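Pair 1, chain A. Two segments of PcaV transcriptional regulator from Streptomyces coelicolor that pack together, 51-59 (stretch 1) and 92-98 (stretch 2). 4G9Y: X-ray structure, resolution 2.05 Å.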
# COMPACT_ATOMS: atom_id res chain seq x y z
N PRO A 51 22.25 9.12 17.47
CA PRO A 51 22.40 8.05 18.46
C PRO A 51 21.81 8.49 19.78
O PRO A 51 21.97 9.64 20.17
CB PRO A 51 23.92 7.90 18.58
CG PRO A 51 24.43 8.38 17.26
CD PRO A 51 23.55 9.55 16.94
N GLY A 52 21.10 7.60 20.46
CA GLY A 52 20.59 7.92 21.78
C GLY A 52 19.24 8.61 21.78
O GLY A 52 18.73 8.98 22.83
N LEU A 53 18.65 8.77 20.60
CA LEU A 53 17.32 9.37 20.49
C LEU A 53 16.34 8.50 21.26
O LEU A 53 16.53 7.29 21.35
CB LEU A 53 16.92 9.42 19.02
CG LEU A 53 15.97 10.50 18.53
CD1 LEU A 53 16.43 11.89 18.96
CD2 LEU A 53 15.87 10.39 17.02
N ASP A 54 15.31 9.09 21.85
CA ASP A 54 14.36 8.28 22.60
C ASP A 54 13.39 7.61 21.64
O ASP A 54 13.22 8.06 20.51
CB ASP A 54 13.60 9.13 23.60
CG ASP A 54 12.69 10.12 22.92
OD1 ASP A 54 13.17 11.21 22.55
OD2 ASP A 54 11.50 9.80 22.72
N GLN A 55 12.73 6.56 22.10
CA GLN A 55 11.86 5.76 21.25
C GLN A 55 10.70 6.54 20.67
O GLN A 55 10.36 6.38 19.50
CB GLN A 55 11.33 4.57 22.05
CG GLN A 55 10.49 3.60 21.23
CD GLN A 55 10.28 2.29 21.97
OE1 GLN A 55 11.21 1.73 22.55
NE2 GLN A 55 9.04 1.81 21.98
N ARG A 56 10.09 7.38 21.49
CA ARG A 56 8.96 8.18 21.06
C ARG A 56 9.39 9.05 19.88
O ARG A 56 8.69 9.12 18.86
CB ARG A 56 8.46 9.02 22.24
CG ARG A 56 7.43 10.09 21.95
CD ARG A 56 7.05 10.78 23.26
NE ARG A 56 6.23 11.98 23.06
CZ ARG A 56 6.71 13.22 23.03
NH1 ARG A 56 8.02 13.43 23.19
NH2 ARG A 56 5.90 14.25 22.85
N THR A 57 10.54 9.69 20.00
CA THR A 57 11.01 10.56 18.93
C THR A 57 11.40 9.77 17.69
O THR A 57 11.13 10.20 16.57
CB THR A 57 12.19 11.45 19.38
OG1 THR A 57 11.81 12.16 20.56
CG2 THR A 57 12.56 12.46 18.27
N VAL A 58 12.01 8.60 17.88
CA VAL A 58 12.36 7.76 16.74
C VAL A 58 11.11 7.40 15.95
O VAL A 58 11.10 7.47 14.72
CB VAL A 58 13.13 6.49 17.15
CG1 VAL A 58 13.26 5.54 15.98
CG2 VAL A 58 14.49 6.85 17.70
N GLY A 59 10.03 7.05 16.65
CA GLY A 59 8.77 6.76 16.00
C GLY A 59 8.29 7.96 15.21
O GLY A 59 7.78 7.83 14.10
N ARG A 92 10.61 7.57 32.35
CA ARG A 92 9.58 6.98 31.48
C ARG A 92 9.78 7.25 29.99
O ARG A 92 8.83 7.19 29.20
CB ARG A 92 8.18 7.35 31.95
CG ARG A 92 7.63 6.33 32.93
CD ARG A 92 6.91 6.97 34.10
NE ARG A 92 7.02 6.14 35.30
CZ ARG A 92 6.35 6.37 36.43
NH1 ARG A 92 5.52 7.40 36.52
NH2 ARG A 92 6.51 5.56 37.47
N ARG A 93 11.02 7.54 29.61
CA ARG A 93 11.42 7.47 28.21
C ARG A 93 12.62 6.51 28.08
O ARG A 93 13.36 6.29 29.05
CB ARG A 93 11.73 8.85 27.64
CG ARG A 93 12.61 9.73 28.52
CD ARG A 93 12.72 11.14 27.96
NE ARG A 93 13.47 11.19 26.70
CZ ARG A 93 14.44 12.06 26.43
NH1 ARG A 93 14.80 12.96 27.34
NH2 ARG A 93 15.06 12.03 25.26
N SER A 94 12.78 5.92 26.90
CA SER A 94 13.83 4.93 26.68
C SER A 94 14.74 5.41 25.56
O SER A 94 14.26 5.77 24.49
CB SER A 94 13.23 3.58 26.30
OG SER A 94 12.25 3.16 27.23
N LEU A 95 16.05 5.38 25.79
CA LEU A 95 17.01 5.83 24.78
C LEU A 95 17.47 4.65 23.94
O LEU A 95 17.76 3.59 24.48
CB LEU A 95 18.21 6.48 25.46
CG LEU A 95 17.84 7.50 26.53
CD1 LEU A 95 19.09 8.14 27.11
CD2 LEU A 95 16.91 8.56 25.95
N LEU A 96 17.53 4.84 22.62
CA LEU A 96 17.89 3.77 21.70
C LEU A 96 19.23 4.07 21.07
O LEU A 96 19.51 5.22 20.71
CB LEU A 96 16.85 3.66 20.58
CG LEU A 96 15.40 3.50 21.03
CD1 LEU A 96 14.48 3.44 19.82
CD2 LEU A 96 15.26 2.24 21.90
N ARG A 97 20.06 3.05 20.91
CA ARG A 97 21.35 3.22 20.28
C ARG A 97 21.68 1.97 19.46
O ARG A 97 21.39 0.87 19.91
CB ARG A 97 22.38 3.43 21.38
CG ARG A 97 23.75 3.80 20.90
CD ARG A 97 24.62 4.16 22.10
NE ARG A 97 24.03 5.27 22.86
CZ ARG A 97 24.32 6.55 22.66
NH1 ARG A 97 25.20 6.90 21.72
NH2 ARG A 97 23.74 7.48 23.39
N LEU A 98 22.26 2.14 18.28
CA LEU A 98 22.64 0.97 17.48
C LEU A 98 23.81 0.24 18.12
O LEU A 98 24.63 0.85 18.80
CB LEU A 98 23.04 1.38 16.06
CG LEU A 98 21.90 2.01 15.27
CD1 LEU A 98 22.29 2.14 13.84
CD2 LEU A 98 20.66 1.15 15.41
O HOH W 1 10.47 7.16 24.79

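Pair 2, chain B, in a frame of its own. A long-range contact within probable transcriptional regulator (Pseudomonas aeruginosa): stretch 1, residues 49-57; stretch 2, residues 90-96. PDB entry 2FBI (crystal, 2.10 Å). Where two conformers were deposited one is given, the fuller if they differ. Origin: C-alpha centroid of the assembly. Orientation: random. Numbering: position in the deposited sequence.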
# COMPACT_ATOMS: atom_id res chain seq x y z
N GLY B 49 15.07 -11.90 -11.10
CA GLY B 49 15.04 -12.91 -12.20
C GLY B 49 13.73 -13.69 -12.31
O GLY B 49 12.74 -13.27 -11.73
N GLU B 50 13.74 -14.84 -12.99
CA GLU B 50 12.52 -15.65 -13.18
C GLU B 50 11.90 -16.04 -11.80
O GLU B 50 12.60 -16.24 -10.83
CB GLU B 50 12.79 -16.89 -14.01
CG GLU B 50 13.70 -17.85 -13.30
CD GLU B 50 14.43 -18.78 -14.24
OE1 GLU B 50 14.55 -18.51 -15.47
OE2 GLU B 50 14.88 -19.81 -13.72
N MET B 51 10.57 -16.08 -11.71
CA MET B 51 9.94 -16.22 -10.38
C MET B 51 8.66 -17.01 -10.56
O MET B 51 7.91 -16.82 -11.50
CB MET B 51 9.71 -14.82 -9.76
CG MET B 51 9.00 -14.79 -8.40
SD MET B 51 9.41 -13.45 -7.27
CE MET B 51 11.20 -13.35 -7.38
N GLU B 52 8.39 -17.91 -9.62
CA GLU B 52 7.11 -18.61 -9.59
C GLU B 52 5.98 -17.58 -9.31
O GLU B 52 6.15 -16.63 -8.53
CB GLU B 52 7.22 -19.79 -8.58
CG GLU B 52 6.00 -20.66 -8.44
CD GLU B 52 4.89 -20.00 -7.63
OE1 GLU B 52 5.23 -19.31 -6.65
OE2 GLU B 52 3.70 -20.19 -7.94
N SER B 53 4.84 -17.77 -9.95
CA SER B 53 3.84 -16.73 -10.05
C SER B 53 3.13 -16.34 -8.76
O SER B 53 2.78 -15.18 -8.62
CB SER B 53 2.83 -17.05 -11.14
OG SER B 53 2.10 -18.19 -10.75
N TYR B 54 2.95 -17.27 -7.82
CA TYR B 54 2.35 -16.89 -6.49
C TYR B 54 3.36 -16.16 -5.64
O TYR B 54 3.05 -15.17 -4.89
CB TYR B 54 1.76 -18.13 -5.74
CG TYR B 54 0.38 -18.56 -6.26
CD1 TYR B 54 0.25 -19.21 -7.47
CD2 TYR B 54 -0.79 -18.30 -5.54
CE1 TYR B 54 -0.98 -19.59 -7.97
CE2 TYR B 54 -2.06 -18.70 -6.04
CZ TYR B 54 -2.14 -19.36 -7.23
OH TYR B 54 -3.37 -19.73 -7.76
N GLN B 55 4.59 -16.64 -5.72
CA GLN B 55 5.71 -15.93 -5.07
C GLN B 55 5.86 -14.46 -5.59
O GLN B 55 6.16 -13.54 -4.80
CB GLN B 55 6.97 -16.73 -5.36
CG GLN B 55 8.22 -16.25 -4.75
CD GLN B 55 9.28 -17.36 -4.70
OE1 GLN B 55 8.97 -18.55 -4.78
NE2 GLN B 55 10.52 -16.96 -4.55
N LEU B 56 5.70 -14.27 -6.90
CA LEU B 56 5.80 -12.96 -7.55
C LEU B 56 4.69 -12.03 -7.01
O LEU B 56 4.97 -10.89 -6.58
CB LEU B 56 5.70 -13.15 -9.09
CG LEU B 56 5.65 -11.91 -10.02
CD1 LEU B 56 6.88 -11.01 -9.74
CD2 LEU B 56 5.58 -12.28 -11.47
N ALA B 57 3.44 -12.52 -7.01
CA ALA B 57 2.33 -11.78 -6.38
C ALA B 57 2.60 -11.38 -4.93
O ALA B 57 2.26 -10.26 -4.54
CB ALA B 57 0.98 -12.55 -6.50
N ARG B 90 2.48 -27.86 -12.81
CA ARG B 90 1.44 -27.08 -12.14
C ARG B 90 1.98 -25.81 -11.45
O ARG B 90 1.24 -25.05 -10.82
CB ARG B 90 0.61 -27.99 -11.22
CG ARG B 90 -0.18 -29.09 -12.04
CD ARG B 90 -0.89 -30.15 -11.13
NE ARG B 90 -1.11 -31.42 -11.85
CZ ARG B 90 -0.59 -32.61 -11.51
NH1 ARG B 90 0.14 -32.76 -10.41
NH2 ARG B 90 -0.84 -33.67 -12.26
N ARG B 91 3.29 -25.63 -11.55
CA ARG B 91 3.95 -24.36 -11.26
C ARG B 91 4.11 -23.56 -12.54
O ARG B 91 4.40 -24.09 -13.63
CB ARG B 91 5.31 -24.59 -10.62
CG ARG B 91 5.30 -24.41 -9.12
CD ARG B 91 4.83 -25.65 -8.42
NE ARG B 91 4.33 -25.35 -7.08
CZ ARG B 91 3.15 -25.75 -6.60
NH1 ARG B 91 2.82 -25.42 -5.37
NH2 ARG B 91 2.33 -26.50 -7.34
N VAL B 92 3.92 -22.26 -12.40
CA VAL B 92 4.11 -21.38 -13.51
C VAL B 92 5.12 -20.31 -13.10
O VAL B 92 4.89 -19.55 -12.15
CB VAL B 92 2.80 -20.75 -13.95
CG1 VAL B 92 3.06 -19.71 -15.05
CG2 VAL B 92 1.80 -21.84 -14.36
N TYR B 93 6.23 -20.31 -13.82
CA TYR B 93 7.27 -19.28 -13.74
C TYR B 93 7.13 -18.12 -14.71
O TYR B 93 6.65 -18.24 -15.85
CB TYR B 93 8.66 -19.90 -13.92
CG TYR B 93 9.06 -20.59 -12.67
CD1 TYR B 93 8.37 -21.74 -12.23
CD2 TYR B 93 10.09 -20.10 -11.90
CE1 TYR B 93 8.73 -22.36 -11.06
CE2 TYR B 93 10.47 -20.74 -10.74
CZ TYR B 93 9.78 -21.85 -10.33
OH TYR B 93 10.14 -22.44 -9.15
N VAL B 94 7.58 -16.98 -14.25
CA VAL B 94 7.46 -15.78 -15.03
C VAL B 94 8.86 -15.13 -15.16
O VAL B 94 9.64 -15.09 -14.22
CB VAL B 94 6.45 -14.75 -14.40
CG1 VAL B 94 6.17 -13.67 -15.36
CG2 VAL B 94 5.10 -15.41 -13.98
N ASN B 95 9.14 -14.59 -16.34
CA ASN B 95 10.34 -13.75 -16.51
C ASN B 95 10.17 -12.58 -17.50
O ASN B 95 9.25 -12.55 -18.34
CB ASN B 95 11.59 -14.61 -16.81
CG ASN B 95 11.52 -15.28 -18.16
OD1 ASN B 95 11.06 -16.41 -18.28
ND2 ASN B 95 12.01 -14.59 -19.19
N LEU B 96 11.02 -11.58 -17.37
CA LEU B 96 10.98 -10.49 -18.37
C LEU B 96 11.46 -11.00 -19.72
O LEU B 96 12.34 -11.86 -19.79
CB LEU B 96 11.84 -9.31 -17.91
CG LEU B 96 11.27 -8.55 -16.73
CD1 LEU B 96 12.41 -7.70 -16.17
CD2 LEU B 96 10.04 -7.72 -17.15
O HOH W 2 2.68 -20.92 -10.07

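In both pairs a short extended segment runs alongside a strand and then turns into a helix. Fourteen central residues superpose with an RMSD of 0.7 Å, and the helix and strand directions differ by 63° in pair 1 and 57° in pair 2.

The backbones make equivalent links. In pair 1, Leu A96 N donates to Leu A53 O (2.9 Å), Gln A55 N donates to Ser A94 O (2.9 Å), and a weak bond joins Gly A52 N to Leu A96 O (2.9 Å). In pair 2, Val B94 N donates to Met B51 O (2.8 Å) and Ser B53 N to Val B92 O (2.8 Å). Here the remaining bond comes from Met B51 N to Val B94 O (2.9 Å), one position later than the Gly A52 donor, and completes an antiparallel hydrogen-bonded pair.

Gly A52 matches Glu B50. At phi 87° the glycine avoids the jam that a CB would suffer against the preceding carbonyl, and such a CB would also lie 2.7 Å from Arg A97 NH2. The space lets the Arg A97 guanidinium lay one face over Gly A52 CA, with NH2 3.6 Å from that CA. Glu B50, at phi -57°, can carry a side chain, and its CB packs 3.8 Å from CB of Asn B95, the counterpart of Arg A97.

Asp A54 and Glu B52 both cap the helix, because a carboxylate can accept from amide groups left free at a helix start. The shorter aspartate accepts from Thr A57 N through OD2 (2.9 Å), and its OD1 forms a long salt bridge with Arg A93 NH2 (3.4 Å), whose hydrogen bond is weak. The longer glutamate folds back, chi2 being m, so that OE1 accepts from Gln B55 N (2.9 Å) and OE2 from Tyr B54 N (3.0 Å). Its CB sits over the face of the Tyr B93 ring, 3.9 Å from the ring centroid. Leu A95, matching that tyrosine, offers an aliphatic surface instead, its CD2 4.1 Å from Asp A54 CB.

Beneath the helix, Leu A96 matches Val B94, and Val A58 matches Leu B56: the larger and smaller residues trade places. Leu A96 CD1 reaches Val A58 CG2 at 4.0 Å, whereas Leu B56 CD2 reaches Val B94 CB at 3.9 Å. Either combination gives a close apolar contact. Gln A55 adds its CB 4.0 Å from Leu A96 CD1; compact Ser B53 places its CB 4.0 Å from Val B94 CG2.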